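Local atomic coordinates of haloacid dehalogenase-like hydrolase (Bacteroides thetaiotaomicron, PDB entry 2RBK), a protein that probably acts as a magnesium-dependent phosphatase of the haloacid dehalogenase superfamily, binding vanadate and a magnesium ion at the same site. Residues 67-72 with 178-183; 104-109 with 145-150; 110-115 with 132-137. One frame throughout, in Å; residues are numbered along the deposited sequence. Where two conformers were deposited one is given.

In the fold
Along the chain the three contacts lie one within another: contact 1 (67-72 with 178-183) spans contact 2 (104-109 with 145-150), which in turn spans contact 3 (110-115 with 132-137). Contacts 2 and 3 share the three-stranded antiparallel sheet of the cap domain, with strand 104-107 in its middle, and their centres lie about 10 Å apart. Contact 1, centred about 9 Å from contact 2, joins the loop after strand 64-67 of the eight-stranded core sheet to strand 180-182, which hydrogen-bonds to Met150. The series thus runs from the vanadate pocket outward, through the cap sheet, to contact 3, whose centre is about 16 Å from that of contact 1.

Contact 1. Residues 67-72 with 178-183; sequences TMNGAY and FADVTA
Asn69 ND2 is held by two acceptors: OD2 of Asp180, 2.9 Å away, and OE1 of Gln149 on the neighbouring strand 149-152. The bond to Asp180 is moderately bent, 151° at the hydrogen. OD2 lies in the plane of the Asn69 amide, yet the nitrogen meets the carboxylate from above its plane, the two flat groups being turned 54° against each other. Both residues place CG beside their own backbone N and anti to the carbonyl carbon (chi1 -68° in Asn69), and their side chains cross at about a right angle. Asp180 is gripped further by Thr151, whose OG1 bonds to OD1, and by a weak bond from Trp174 NE1 to OD2.

The other half of the contact rests on one methyl, which meets a carbonyl oxygen and a second methyl. Thr182 CG2 approaches Met68 O to 3.4 Å and Ala71 CB to 4.0 Å, while its OG1 turns to the carbonyl O of Asp186.

The loop that offers these groups is shaped by its own bonds. Thr67 N and OG1 both donate to Tyr72 O, from opposite faces of its plane, the hydroxyl at 2.7 Å. Ala71 and Tyr72 both stand against Thr67 as a classic beta bulge. Gly70 adopts backbone angles at which a CB would be jammed against Asn69 O, so glycine suits this turn.

Asn69 OD1 accepts from Asn214 ND2, a residue of the vanadate pocket, and the Asn69 side chain is about 5 Å from the vanadate. One asparagine therefore bonds both to a residue of the vanadate pocket and to Asp180 on the cap side, tying core and cap together by polar bonds beside the bound vanadate.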
loop_
_atom_site.group_PDB
_atom_site.type_symbol
_atom_site.label_atom_id
_atom_site.label_comp_id
_atom_site.label_asym_id
_atom_site.label_seq_id
_atom_site.Cartn_x
_atom_site.Cartn_y
_atom_site.Cartn_z
ATOM N N THR A 67 -1.789 -4.592 4.555
ATOM C CA THR A 67 -0.551 -3.807 4.635
ATOM C C THR A 67 0.538 -4.533 3.894
ATOM O O THR A 67 0.409 -5.698 3.504
ATOM C CB THR A 67 -0.157 -3.544 6.116
ATOM O OG1 THR A 67 0.365 -4.741 6.713
ATOM C CG2 THR A 67 -1.296 -2.978 6.911
ATOM N N MET A 68 1.641 -3.805 3.671
ATOM C CA MET A 68 2.774 -4.373 2.943
ATOM C C MET A 68 2.296 -5.053 1.631
ATOM O O MET A 68 2.721 -6.162 1.278
ATOM C CB MET A 68 3.606 -5.330 3.802
ATOM C CG MET A 68 4.224 -4.611 4.955
ATOM S SD MET A 68 5.531 -5.491 5.775
ATOM C CE MET A 68 4.803 -5.860 7.380
ATOM N N ASN A 69 1.421 -4.362 0.917
ATOM C CA ASN A 69 1.009 -4.819 -0.420
ATOM C C ASN A 69 0.378 -6.191 -0.399
ATOM O O ASN A 69 0.452 -6.925 -1.369
ATOM C CB ASN A 69 2.182 -4.803 -1.424
ATOM C CG ASN A 69 2.612 -3.409 -1.738
ATOM O OD1 ASN A 69 1.905 -2.704 -2.453
ATOM N ND2 ASN A 69 3.712 -2.952 -1.147
ATOM N N GLY A 70 -0.311 -6.548 0.701
ATOM C CA GLY A 70 -0.931 -7.859 0.831
ATOM C C GLY A 70 -0.163 -8.867 1.597
ATOM O O GLY A 70 -0.723 -9.939 1.936
ATOM N N ALA A 71 1.098 -8.590 1.928
ATOM C CA ALA A 71 1.937 -9.537 2.662
ATOM C C ALA A 71 1.639 -9.584 4.155
ATOM O O ALA A 71 2.155 -10.451 4.878
ATOM C CB ALA A 71 3.415 -9.248 2.452
ATOM N N TYR A 72 0.774 -8.701 4.680
ATOM C CA TYR A 72 0.453 -8.722 6.089
ATOM C C TYR A 72 -0.963 -8.158 6.278
ATOM O O TYR A 72 -1.150 -6.940 6.127
ATOM C CB TYR A 72 1.489 -7.999 6.926
ATOM C CG TYR A 72 1.371 -8.241 8.391
ATOM C CD1 TYR A 72 2.002 -9.350 8.936
ATOM C CD2 TYR A 72 0.694 -7.365 9.199
ATOM C CE1 TYR A 72 1.921 -9.613 10.276
ATOM C CE2 TYR A 72 0.624 -7.630 10.549
ATOM C CZ TYR A 72 1.235 -8.739 11.099
ATOM O OH TYR A 72 1.202 -8.952 12.469
ATOM N N PHE A 178 11.268 4.722 -5.175
ATOM C CA PHE A 178 11.525 3.445 -4.515
ATOM C C PHE A 178 10.459 2.455 -4.905
ATOM O O PHE A 178 9.451 2.848 -5.471
ATOM C CB PHE A 178 11.503 3.675 -3.023
ATOM C CG PHE A 178 10.198 4.209 -2.418
ATOM C CD1 PHE A 178 9.225 3.324 -1.988
ATOM C CD2 PHE A 178 9.953 5.591 -2.255
ATOM C CE1 PHE A 178 8.050 3.802 -1.415
ATOM C CE2 PHE A 178 8.780 6.076 -1.677
ATOM C CZ PHE A 178 7.833 5.154 -1.258
ATOM N N ALA A 179 10.680 1.200 -4.568
ATOM C CA ALA A 179 9.729 0.132 -4.855
ATOM C C ALA A 179 9.557 -0.716 -3.598
ATOM O O ALA A 179 10.467 -0.790 -2.785
ATOM C CB ALA A 179 10.207 -0.725 -6.029
ATOM N N ASP A 180 8.440 -1.436 -3.517
ATOM C CA ASP A 180 8.188 -2.410 -2.481
ATOM C C ASP A 180 8.277 -3.812 -3.068
ATOM O O ASP A 180 7.648 -4.088 -4.098
ATOM C CB ASP A 180 6.789 -2.237 -1.888
ATOM C CG ASP A 180 6.570 -0.962 -1.099
ATOM O OD1 ASP A 180 7.511 -0.458 -0.443
ATOM O OD2 ASP A 180 5.373 -0.516 -1.138
ATOM N N VAL A 181 8.994 -4.679 -2.394
ATOM C CA VAL A 181 9.255 -6.044 -2.811
ATOM C C VAL A 181 8.650 -6.964 -1.752
ATOM O O VAL A 181 8.953 -6.837 -0.564
ATOM C CB VAL A 181 10.749 -6.272 -2.959
ATOM C CG1 VAL A 181 11.011 -7.705 -3.460
ATOM C CG2 VAL A 181 11.360 -5.285 -3.931
ATOM N N THR A 182 7.809 -7.920 -2.211
ATOM C CA THR A 182 7.138 -8.889 -1.373
ATOM C C THR A 182 7.221 -10.249 -2.039
ATOM O O THR A 182 7.629 -10.390 -3.192
ATOM C CB THR A 182 5.673 -8.473 -1.139
ATOM O OG1 THR A 182 5.087 -8.235 -2.428
ATOM C CG2 THR A 182 5.551 -7.263 -0.217
ATOM N N ALA A 183 6.824 -11.294 -1.296
ATOM C CA ALA A 183 6.919 -12.642 -1.817
ATOM C C ALA A 183 5.908 -12.913 -2.921
ATOM O O ALA A 183 4.949 -12.167 -3.166
ATOM C CB ALA A 183 6.729 -13.629 -0.659
#

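Contact 2. Residues 104-109 with 145-150; sequences CIFVEE and KEVIQM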
loop_
_atom_site.group_PDB
_atom_site.type_symbol
_atom_site.label_atom_id
_atom_site.label_comp_id
_atom_site.label_asym_id
_atom_site.label_seq_id
_atom_site.Cartn_x
_atom_site.Cartn_y
_atom_site.Cartn_z
ATOM N N CYS A 104 17.951 0.777 1.597
ATOM C CA CYS A 104 16.858 -0.195 1.533
ATOM C C CYS A 104 16.267 -0.356 2.931
ATOM O O CYS A 104 17.007 -0.481 3.900
ATOM C CB CYS A 104 17.358 -1.526 0.999
ATOM S SG CYS A 104 16.049 -2.716 0.602
ATOM N N ILE A 105 14.945 -0.316 2.997
ATOM C CA ILE A 105 14.167 -0.593 4.207
ATOM C C ILE A 105 13.829 -2.064 4.231
ATOM O O ILE A 105 13.479 -2.694 3.208
ATOM C CB ILE A 105 12.908 0.275 4.256
ATOM C CG1 ILE A 105 13.250 1.762 4.323
ATOM C CG2 ILE A 105 11.942 -0.135 5.319
ATOM C CD1 ILE A 105 12.087 2.667 4.018
ATOM N N PHE A 106 13.961 -2.667 5.423
ATOM C CA PHE A 106 13.630 -4.077 5.661
ATOM C C PHE A 106 12.592 -4.149 6.738
ATOM O O PHE A 106 12.847 -3.672 7.865
ATOM C CB PHE A 106 14.877 -4.894 6.033
ATOM C CG PHE A 106 15.906 -4.982 4.933
ATOM C CD1 PHE A 106 16.833 -3.964 4.741
ATOM C CD2 PHE A 106 15.946 -6.063 4.071
ATOM C CE1 PHE A 106 17.734 -4.040 3.731
ATOM C CE2 PHE A 106 16.885 -6.144 3.088
ATOM C CZ PHE A 106 17.787 -5.106 2.892
ATOM N N VAL A 107 11.437 -4.714 6.457
ATOM C CA VAL A 107 10.328 -4.737 7.369
ATOM C C VAL A 107 10.084 -6.174 7.848
ATOM O O VAL A 107 9.870 -7.073 7.022
ATOM C CB VAL A 107 9.015 -4.186 6.738
ATOM C CG1 VAL A 107 8.029 -3.983 7.866
ATOM C CG2 VAL A 107 9.247 -2.951 5.933
ATOM N N GLU A 108 10.107 -6.362 9.148
ATOM C CA GLU A 108 9.765 -7.601 9.825
ATOM C C GLU A 108 8.368 -7.436 10.401
ATOM O O GLU A 108 7.776 -6.369 10.370
ATOM C CB GLU A 108 10.758 -7.883 10.929
ATOM C CG GLU A 108 12.197 -8.038 10.442
ATOM C CD GLU A 108 13.141 -7.965 11.614
ATOM O OE1 GLU A 108 13.405 -8.924 12.332
ATOM O OE2 GLU A 108 13.617 -6.843 11.876
ATOM N N GLU A 109 7.812 -8.527 10.964
ATOM C CA GLU A 109 6.471 -8.431 11.519
ATOM C C GLU A 109 6.348 -7.334 12.583
ATOM O O GLU A 109 5.357 -6.620 12.583
ATOM C CB GLU A 109 6.091 -9.795 12.103
ATOM C CG GLU A 109 4.656 -9.792 12.560
ATOM C CD GLU A 109 4.030 -11.068 13.033
ATOM O OE1 GLU A 109 4.768 -12.014 13.352
ATOM O OE2 GLU A 109 2.753 -11.143 13.079
ATOM N N LYS A 145 17.417 -11.346 8.593
ATOM C CA LYS A 145 16.108 -11.184 9.189
ATOM C C LYS A 145 15.059 -11.956 8.400
ATOM O O LYS A 145 15.190 -12.163 7.218
ATOM C CB LYS A 145 15.717 -9.687 9.177
ATOM C CG LYS A 145 16.633 -8.803 10.100
ATOM C CD LYS A 145 16.201 -7.349 10.016
ATOM C CE LYS A 145 16.949 -6.469 11.013
ATOM N NZ LYS A 145 16.294 -6.554 12.346
ATOM N N GLU A 146 13.989 -12.283 9.083
ATOM C CA GLU A 146 12.792 -12.784 8.438
ATOM C C GLU A 146 11.995 -11.555 7.927
ATOM O O GLU A 146 11.354 -10.857 8.724
ATOM C CB GLU A 146 12.087 -13.684 9.432
ATOM C CG GLU A 146 12.979 -14.777 10.006
ATOM C CD GLU A 146 13.719 -15.755 9.118
ATOM O OE1 GLU A 146 13.051 -16.249 8.173
ATOM O OE2 GLU A 146 14.930 -16.125 9.296
ATOM N N VAL A 147 12.071 -11.312 6.662
ATOM C CA VAL A 147 11.607 -10.074 6.086
ATOM C C VAL A 147 10.280 -10.296 5.345
ATOM O O VAL A 147 10.191 -11.178 4.476
ATOM C CB VAL A 147 12.680 -9.482 5.176
ATOM C CG1 VAL A 147 12.208 -8.214 4.498
ATOM C CG2 VAL A 147 13.953 -9.209 5.967
ATOM N N ILE A 148 9.303 -9.479 5.660
ATOM C CA ILE A 148 7.996 -9.484 5.003
ATOM C C ILE A 148 7.971 -8.578 3.806
ATOM O O ILE A 148 7.380 -8.908 2.741
ATOM C CB ILE A 148 6.895 -9.096 5.987
ATOM C CG1 ILE A 148 6.950 -10.025 7.218
ATOM C CG2 ILE A 148 5.548 -9.100 5.317
ATOM C CD1 ILE A 148 5.847 -9.849 8.198
ATOM N N GLN A 149 8.645 -7.426 3.852
ATOM C CA GLN A 149 8.711 -6.495 2.747
ATOM C C GLN A 149 10.076 -5.794 2.772
ATOM O O GLN A 149 10.576 -5.446 3.826
ATOM C CB GLN A 149 7.587 -5.441 2.801
ATOM C CG GLN A 149 7.616 -4.468 1.621
ATOM C CD GLN A 149 6.338 -3.655 1.586
ATOM O OE1 GLN A 149 5.353 -4.130 0.967
ATOM N NE2 GLN A 149 6.271 -2.511 2.236
ATOM N N MET A 150 10.649 -5.602 1.574
ATOM C CA MET A 150 11.815 -4.745 1.414
ATOM C C MET A 150 11.464 -3.589 0.532
ATOM O O MET A 150 10.728 -3.762 -0.444
ATOM C CB MET A 150 12.959 -5.489 0.754
ATOM C CG MET A 150 13.439 -6.692 1.337
ATOM S SD MET A 150 14.639 -7.594 0.415
ATOM C CE MET A 150 14.027 -8.301 -1.039
HETATM O O HOH W 1 13.658 -11.539 11.838
HETATM O O HOH W 2 9.130 -11.060 10.415
#
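Val107 and Gln149 form the hydrogen-bonded pair of this antiparallel junction. Val107 N donates to Gln149 O at 2.9 Å. In return, Val107 O takes Ile148 N at 2.8 Å and, weakly, Gln149 N, because Ile148 and Gln149 both face Val107 in a classic beta bulge.

The apolar contacts gather around Phe106 and Met150, the non-hydrogen-bonded pair. Met150 CG comes 3.8 Å from Phe106 CD2, and its sulfur makes an oblique Met-aromatic contact, SD 4.8 Å from the ring centre. Val147 CG2 sits at the ring's edge, near its plane. Farther along, Ile148 CD1 lies 3.9 Å from Glu109 CB.

Charge enters at Glu108 and Lys145. In one of the two deposited conformers of Lys145, NZ makes a 2.7 Å salt bridge to Glu108 OE2, arriving from above the carboxylate plane; the lysine bends at its last torsion (chi4 -83°), which sets NZ over that oxygen. Two waters add bridges, one from Glu108 OE1 to Glu146 N, the other from Glu109 N to Glu146 O.

Helix 87-100 packs on the side of the sheet carrying Phe106 and Met150, through Ala94 and Met93. On the side carrying Val107 and Gln149, Met68 touches both residues, while strand 180-182 adds Asp180 and Thr182 against Gln149.

Contact 3. Residues 110-115 with 132-137; sequences HNISVC and NVIPTV
A single backbone bridge, Val114 with Thr136, fastens the loop between helices 119-128 and 139-143 to strand 112-115, the outer strand of the cap's antiparallel sheet. Val114 supplies both hydrogen bonds: its N donates to Pro135 O at 2.9 Å, and its O accepts from Val137 N at 3.0 Å. Thr136 CA adds a CA-H...O contact to Val114 O.

Ahead of the bridge, Ile134 covers the strand. Ile134 CG2 lies 3.5 Å from Ser113 C, and its CD1 meets Ile112 CD1 at 4.1 Å, the two isoleucines crossing at about a right angle. Pro135 sets CD against Ile112 O. Ile105, on the middle strand 104-107, touches Ile112, Val114 and Ile134 alike, so the loop extends the apolar side of a sheet belonging to the alpha/beta cap that HAD phosphatases of this type carry over the core.

Beyond the bridge, Val137 spreads both methyls over Ser113. CG2, in the crowded position between backbone N and carbonyl carbon (chi1 of CG1 -55°), reaches Ser113 CB at 3.6 Å and Cys115 SG at 4.1 Å, whereas CG1 lies beside Ser113 OG. An alanine in place of Val137 would probably leave Ser113 and the Cys115 sulfur without this methyl cover and open a gap at the strand's edge. Phe139 and Ala142 of helix 139-143 also touch Cys115.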
loop_
_atom_site.group_PDB
_atom_site.type_symbol
_atom_site.label_atom_id
_atom_site.label_comp_id
_atom_site.label_asym_id
_atom_site.label_seq_id
_atom_site.Cartn_x
_atom_site.Cartn_y
_atom_site.Cartn_z
ATOM N N HIS A 110 7.359 -7.286 13.453
ATOM C CA HIS A 110 7.330 -6.358 14.582
ATOM C C HIS A 110 8.564 -5.489 14.702
ATOM O O HIS A 110 8.838 -4.915 15.780
ATOM C CB HIS A 110 7.143 -7.121 15.911
ATOM C CG HIS A 110 5.929 -7.939 15.987
ATOM N ND1 HIS A 110 4.656 -7.392 15.895
ATOM C CD2 HIS A 110 5.818 -9.280 16.162
ATOM C CE1 HIS A 110 3.772 -8.402 16.010
ATOM N NE2 HIS A 110 4.446 -9.540 16.164
ATOM N N ASN A 111 9.275 -5.244 13.607
ATOM C CA ASN A 111 10.386 -4.275 13.572
ATOM C C ASN A 111 10.502 -3.746 12.169
ATOM O O ASN A 111 10.073 -4.400 11.209
ATOM C CB ASN A 111 11.728 -4.829 14.006
ATOM C CG ASN A 111 11.779 -5.152 15.470
ATOM O OD1 ASN A 111 11.959 -4.240 16.275
ATOM N ND2 ASN A 111 11.681 -6.411 15.775
ATOM N N ILE A 112 11.086 -2.582 12.056
ATOM C CA ILE A 112 11.355 -1.939 10.782
ATOM C C ILE A 112 12.758 -1.305 10.877
ATOM O O ILE A 112 13.076 -0.713 11.899
ATOM C CB ILE A 112 10.273 -0.943 10.338
ATOM C CG1 ILE A 112 10.500 -0.440 8.921
ATOM C CG2 ILE A 112 10.100 0.197 11.318
ATOM C CD1 ILE A 112 9.338 0.425 8.338
ATOM N N SER A 113 13.527 -1.456 9.825
ATOM C CA SER A 113 14.901 -0.945 9.787
ATOM C C SER A 113 15.231 -0.379 8.442
ATOM O O SER A 113 14.648 -0.755 7.428
ATOM C CB SER A 113 15.861 -2.113 10.064
ATOM O OG SER A 113 15.557 -2.861 11.179
ATOM N N VAL A 114 16.253 0.469 8.407
ATOM C CA VAL A 114 16.797 0.989 7.140
ATOM C C VAL A 114 18.283 0.814 7.149
ATOM O O VAL A 114 18.943 0.965 8.185
ATOM C CB VAL A 114 16.339 2.433 6.906
ATOM C CG1 VAL A 114 16.862 3.390 7.987
ATOM C CG2 VAL A 114 16.731 2.891 5.525
ATOM N N CYS A 115 18.806 0.477 5.957
ATOM C CA CYS A 115 20.230 0.274 5.768
ATOM C C CYS A 115 20.767 1.445 4.928
ATOM O O CYS A 115 20.231 1.763 3.878
ATOM C CB CYS A 115 20.509 -1.028 5.105
ATOM S SG CYS A 115 19.889 -2.463 6.001
ATOM N N ASN A 132 8.037 8.794 10.690
ATOM C CA ASN A 132 9.038 8.869 11.768
ATOM C C ASN A 132 10.351 8.174 11.368
ATOM O O ASN A 132 10.369 7.201 10.645
ATOM C CB ASN A 132 8.575 8.236 13.086
ATOM C CG ASN A 132 7.399 8.781 13.853
ATOM O OD1 ASN A 132 7.231 10.000 13.997
ATOM N ND2 ASN A 132 6.607 7.819 14.340
ATOM N N VAL A 133 11.485 8.705 11.838
ATOM C CA VAL A 133 12.792 8.133 11.521
ATOM C C VAL A 133 12.813 6.631 11.862
ATOM O O VAL A 133 12.463 6.239 12.932
ATOM C CB VAL A 133 13.903 8.902 12.261
ATOM C CG1 VAL A 133 15.234 8.234 11.992
ATOM C CG2 VAL A 133 13.979 10.336 11.813
ATOM N N ILE A 134 13.251 5.872 10.869
ATOM C CA ILE A 134 13.339 4.420 10.956
ATOM C C ILE A 134 14.726 4.078 11.496
ATOM O O ILE A 134 15.708 4.649 11.038
ATOM C CB ILE A 134 13.125 3.785 9.580
ATOM C CG1 ILE A 134 11.688 4.057 9.075
ATOM C CG2 ILE A 134 13.424 2.332 9.580
ATOM C CD1 ILE A 134 11.487 3.788 7.610
ATOM N N PRO A 135 14.879 3.173 12.438
ATOM C CA PRO A 135 16.211 2.875 12.970
ATOM C C PRO A 135 17.112 2.255 11.929
ATOM O O PRO A 135 16.683 1.484 11.069
ATOM C CB PRO A 135 15.938 1.823 14.045
ATOM C CG PRO A 135 14.509 1.919 14.350
ATOM C CD PRO A 135 13.809 2.407 13.135
ATOM N N THR A 136 18.387 2.612 11.994
ATOM C CA THR A 136 19.385 2.091 11.109
ATOM C C THR A 136 19.993 0.795 11.589
ATOM O O THR A 136 20.310 0.662 12.753
ATOM C CB THR A 136 20.507 3.157 10.934
ATOM O OG1 THR A 136 20.021 4.292 10.281
ATOM C CG2 THR A 136 21.694 2.622 10.116
ATOM N N VAL A 137 20.172 -0.151 10.682
ATOM C CA VAL A 137 20.893 -1.387 10.939
ATOM C C VAL A 137 21.805 -1.632 9.735
ATOM O O VAL A 137 21.554 -1.105 8.624
ATOM C CB VAL A 137 19.980 -2.590 11.189
ATOM C CG1 VAL A 137 19.013 -2.249 12.327
ATOM C CG2 VAL A 137 19.286 -3.113 9.989
#